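Local coordinates for protein 2-C-methyl-D-erythritol 4-phosphate cytidylyltransferase (Thermus thermophilus HB8, PDB 2PX7) that probably catalyses the transfer of a cytidylyl group from CTP to 2-C-methyl-D-erythritol 4-phosphate, the cytidylylation step of isoprenoid biosynthesis through the DXP pathway, at residues A[65-70]-A[103-108]; A[175-180]-A[197-202]. All blocks are in the same frame, centred on the assembly; numbering follows the deposited sequence.

Contact 1: residues A[65-70]-A[103-108]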
# COMPACT_ATOMS: atom_id res chain seq x y z
N ALA A 65 17.70 -8.63 19.36
CA ALA A 65 18.96 -8.37 18.64
C ALA A 65 20.12 -8.12 19.59
O ALA A 65 19.95 -7.46 20.61
CB ALA A 65 18.80 -7.19 17.68
N ALA A 66 21.29 -8.63 19.23
CA ALA A 66 22.48 -8.48 20.07
C ALA A 66 22.94 -7.01 20.20
O ALA A 66 23.47 -6.62 21.24
CB ALA A 66 23.63 -9.38 19.57
N GLU A 67 22.69 -6.21 19.16
CA GLU A 67 23.13 -4.80 19.12
C GLU A 67 22.16 -3.96 18.29
O GLU A 67 21.85 -4.29 17.14
CB GLU A 67 24.55 -4.74 18.53
CG GLU A 67 25.13 -3.34 18.35
CD GLU A 67 26.52 -3.36 17.73
OE1 GLU A 67 26.66 -3.74 16.54
OE2 GLU A 67 27.48 -2.97 18.43
N VAL A 68 21.64 -2.89 18.89
CA VAL A 68 20.81 -1.92 18.19
C VAL A 68 21.53 -0.56 18.19
O VAL A 68 21.92 -0.05 19.25
CB VAL A 68 19.39 -1.78 18.80
CG1 VAL A 68 18.51 -0.84 17.97
CG2 VAL A 68 18.70 -3.16 18.96
N LEU A 69 21.71 0.00 17.00
CA LEU A 69 22.38 1.29 16.82
C LEU A 69 21.40 2.25 16.16
O LEU A 69 20.81 1.93 15.12
CB LEU A 69 23.63 1.12 15.97
CG LEU A 69 24.73 0.21 16.52
CD1 LEU A 69 25.64 -0.27 15.42
CD2 LEU A 69 25.57 0.94 17.59
N VAL A 70 21.23 3.41 16.77
CA VAL A 70 20.22 4.38 16.36
C VAL A 70 20.88 5.72 16.03
O VAL A 70 21.72 6.21 16.79
CB VAL A 70 19.16 4.60 17.47
CG1 VAL A 70 18.09 5.63 17.02
CG2 VAL A 70 18.50 3.27 17.86
N ALA A 103 30.01 1.67 13.18
CA ALA A 103 29.93 1.23 14.58
C ALA A 103 29.44 -0.21 14.75
O ALA A 103 29.56 -0.76 15.85
CB ALA A 103 29.03 2.19 15.38
N ALA A 104 28.90 -0.81 13.69
CA ALA A 104 28.36 -2.18 13.75
C ALA A 104 29.45 -3.19 14.14
O ALA A 104 30.55 -3.14 13.60
CB ALA A 104 27.72 -2.56 12.40
N SER A 105 29.16 -4.08 15.09
CA SER A 105 30.18 -5.02 15.59
C SER A 105 30.01 -6.45 15.09
O SER A 105 30.95 -7.26 15.15
CB SER A 105 30.30 -4.97 17.12
OG SER A 105 29.11 -5.41 17.75
N LEU A 106 28.82 -6.75 14.55
CA LEU A 106 28.48 -8.10 14.14
C LEU A 106 28.46 -8.25 12.59
O LEU A 106 28.22 -7.26 11.89
CB LEU A 106 27.14 -8.51 14.79
CG LEU A 106 27.22 -8.44 16.33
CD1 LEU A 106 25.86 -8.20 16.95
CD2 LEU A 106 27.88 -9.70 16.92
N PRO A 107 28.77 -9.45 12.07
CA PRO A 107 28.92 -9.66 10.62
C PRO A 107 27.62 -9.69 9.81
O PRO A 107 27.67 -9.87 8.58
CB PRO A 107 29.62 -11.02 10.54
CG PRO A 107 29.17 -11.75 11.75
CD PRO A 107 29.05 -10.69 12.83
N LEU A 108 26.49 -9.50 10.49
CA LEU A 108 25.19 -9.43 9.83
C LEU A 108 24.45 -8.18 10.30
O LEU A 108 24.48 -7.86 11.49
CB LEU A 108 24.38 -10.70 10.13
CG LEU A 108 23.36 -11.06 9.05
CD1 LEU A 108 24.00 -11.81 7.92
CD2 LEU A 108 22.25 -11.90 9.67
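E67 reaches S105 because its side chain is fully stretched. CG stands opposite the backbone N (chi1 177°), and the chain runs on extended beyond it. This sends the carboxylate out from strand 67-72 to the loop that follows helix 93-103. S105 has OG between its own backbone N and carbonyl carbon (chi1 65°), which turns the hydroxyl toward the same carboxylate. The firmer bond across the contact runs from the backbone N of S105 to OE1 of E67. It measures 2.9 Å and is fairly straight, 162° at the hydrogen. OE1 takes it with the syn lone pair, on the side of the other oxygen. S27 OG, on strand 27-31, also hydrogen bonds OE1 of E67. OG of S105 lies 3.0 Å from OE2 of E67 and makes a weak bond there at most.

Apolar groups lie beside this polar centre. CD1 of L106 meets CB of A66 at 3.6 Å. The same methyl lies near CB of E67, at 4.0 Å, so it packs against the base of the glutamate chain. Further along the strand, CD1 of L69 comes to 3.7 Å from CA of A104. That methyl also touches CB of A103, at 4.2 Å.

Strand 67-72 is a parallel strand of the central mixed sheet, in the Rossmann-like core of the IspD family. It pairs with strand 27-31. L106 and A104 touch S27, so the loop packs on two adjacent strands, 67-72 and 27-31, before it leads into strand 108-111. OE1 thus serves a backbone N-H of the loop and a serine of the next strand. Two such bonds would favour the ionised carboxylate and limit its rotation, although the site is only partly buried.

Contact 2: residues A[175-180]-A[197-202]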
# COMPACT_ATOMS: atom_id res chain seq x y z
N THR A 175 27.38 -7.57 6.87
CA THR A 175 27.92 -6.24 7.23
C THR A 175 29.06 -5.81 6.29
O THR A 175 29.09 -4.67 5.83
CB THR A 175 28.41 -6.25 8.69
OG1 THR A 175 27.38 -6.83 9.50
CG2 THR A 175 28.74 -4.84 9.18
N ALA A 176 29.96 -6.73 6.00
CA ALA A 176 31.09 -6.49 5.10
C ALA A 176 30.64 -6.11 3.68
O ALA A 176 31.29 -5.31 3.00
CB ALA A 176 31.96 -7.73 5.03
N LEU A 177 29.54 -6.69 3.23
CA LEU A 177 29.03 -6.39 1.91
C LEU A 177 28.44 -4.97 1.89
O LEU A 177 28.71 -4.20 0.96
CB LEU A 177 27.99 -7.43 1.48
CG LEU A 177 27.23 -7.15 0.18
CD1 LEU A 177 28.18 -7.17 -1.06
CD2 LEU A 177 26.11 -8.16 0.04
N LEU A 178 27.65 -4.63 2.89
CA LEU A 178 27.07 -3.29 2.97
C LEU A 178 28.16 -2.19 3.10
O LEU A 178 28.03 -1.09 2.54
CB LEU A 178 26.00 -3.19 4.07
CG LEU A 178 25.13 -1.92 4.02
CD1 LEU A 178 24.41 -1.81 2.65
CD2 LEU A 178 24.13 -1.85 5.17
N ARG A 179 29.23 -2.49 3.83
CA ARG A 179 30.41 -1.61 3.85
C ARG A 179 30.99 -1.43 2.44
O ARG A 179 31.16 -0.31 2.01
CB ARG A 179 31.43 -2.06 4.91
CG ARG A 179 30.78 -2.04 6.32
CD ARG A 179 31.69 -1.61 7.47
NE ARG A 179 32.12 -2.76 8.24
CZ ARG A 179 31.94 -2.96 9.55
NH1 ARG A 179 31.34 -2.08 10.34
NH2 ARG A 179 32.40 -4.08 10.08
N GLU A 180 31.24 -2.52 1.70
CA GLU A 180 31.69 -2.39 0.30
C GLU A 180 30.75 -1.52 -0.53
O GLU A 180 31.20 -0.70 -1.33
CB GLU A 180 31.83 -3.75 -0.40
CG GLU A 180 32.93 -4.65 0.12
CD GLU A 180 34.34 -4.13 -0.18
OE1 GLU A 180 34.54 -3.40 -1.18
OE2 GLU A 180 35.26 -4.48 0.59
N GLN A 197 19.72 -0.91 -3.22
CA GLN A 197 20.20 -0.31 -4.47
C GLN A 197 21.70 -0.08 -4.53
O GLN A 197 22.29 -0.13 -5.60
CB GLN A 197 19.47 0.99 -4.75
CG GLN A 197 18.03 0.76 -5.21
CD GLN A 197 17.22 2.02 -5.07
OE1 GLN A 197 17.19 2.86 -5.98
NE2 GLN A 197 16.62 2.19 -3.90
N LEU A 198 22.32 0.19 -3.37
CA LEU A 198 23.79 0.36 -3.29
C LEU A 198 24.50 -0.98 -3.50
O LEU A 198 25.54 -1.04 -4.13
CB LEU A 198 24.18 0.92 -1.92
CG LEU A 198 23.56 2.25 -1.47
CD1 LEU A 198 24.24 2.71 -0.19
CD2 LEU A 198 23.64 3.33 -2.55
N VAL A 199 23.92 -2.04 -2.95
CA VAL A 199 24.48 -3.38 -3.07
C VAL A 199 24.37 -3.87 -4.54
O VAL A 199 25.30 -4.46 -5.08
CB VAL A 199 23.80 -4.37 -2.05
CG1 VAL A 199 24.22 -5.83 -2.32
CG2 VAL A 199 24.13 -3.98 -0.61
N GLN A 200 23.22 -3.61 -5.15
CA GLN A 200 22.98 -3.86 -6.58
C GLN A 200 24.03 -3.19 -7.48
O GLN A 200 24.50 -3.80 -8.43
CB GLN A 200 21.55 -3.39 -6.91
CG GLN A 200 21.04 -3.65 -8.32
CD GLN A 200 19.60 -3.20 -8.45
OE1 GLN A 200 19.21 -2.13 -7.96
NE2 GLN A 200 18.79 -4.03 -9.07
N ALA A 201 24.44 -1.97 -7.15
CA ALA A 201 25.46 -1.25 -7.94
C ALA A 201 26.84 -1.92 -7.90
O ALA A 201 27.67 -1.71 -8.79
CB ALA A 201 25.53 0.22 -7.52
N LEU A 202 27.07 -2.78 -6.91
CA LEU A 202 28.29 -3.60 -6.87
C LEU A 202 28.27 -4.77 -7.85
O LEU A 202 29.31 -5.31 -8.19
CB LEU A 202 28.52 -4.14 -5.44
CG LEU A 202 29.13 -3.23 -4.38
CD1 LEU A 202 29.20 -4.00 -3.05
CD2 LEU A 202 30.54 -2.74 -4.76
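V199 packs against L177 and L178 where two consecutive helices of the Rossmann-like fold pack together. Helix 195-201 follows helix 175-188 after the connection 189-194. At the start of 197-202, Q197 faces the second subunit, where it packs on Y155 of that chain. L198 turns to A181 and H182, further along helix 175-188. V199 is the central residue. Its two methyls part between neighbouring leucines. CG1, anti to the backbone N (chi1 171°), meets CD2 of L177 at 3.8 Å. CG2 meets CD1 of L178 at 3.9 Å. Both leucines cross the valine side chain at about a right angle. L178 also touches V109 and V111 of strand 108-111, which ties the pair to the sheet. Q200 NE2 hydrogen bonds the backbone O of G156 in the second subunit, so helix 195-201 touches both helix 175-188 and the second subunit. L202 closes the row. Its side chain slides past that of L177 in the opposite direction, with their CD1 atoms 3.9 Å apart. The same CD1 of L202 lies 3.7 Å from CB of E180, on the aliphatic base of the glutamate.

Overall arrangement
Contacts 1 and 2 are both partly buried and lie at similar depth. Their centres are about 17 Å apart. Contact 1 joins a sheet strand to a loop and combines a glutamate bonded to a backbone N-H with apolar packing. Contact 2 joins two helices and has no hydrogen bond across it; it is apolar packing, mostly methyl against methyl. The two meet directly at the start of helix 175-188. There T175 OG1 probably bonds L106 O at 2.6 Å, and T175 N probably bonds P107 O at 2.9 Å. The loop of contact 1 is thus joined to the first helix of contact 2. Only contact 2 borders the second subunit, through Q197 and Q200.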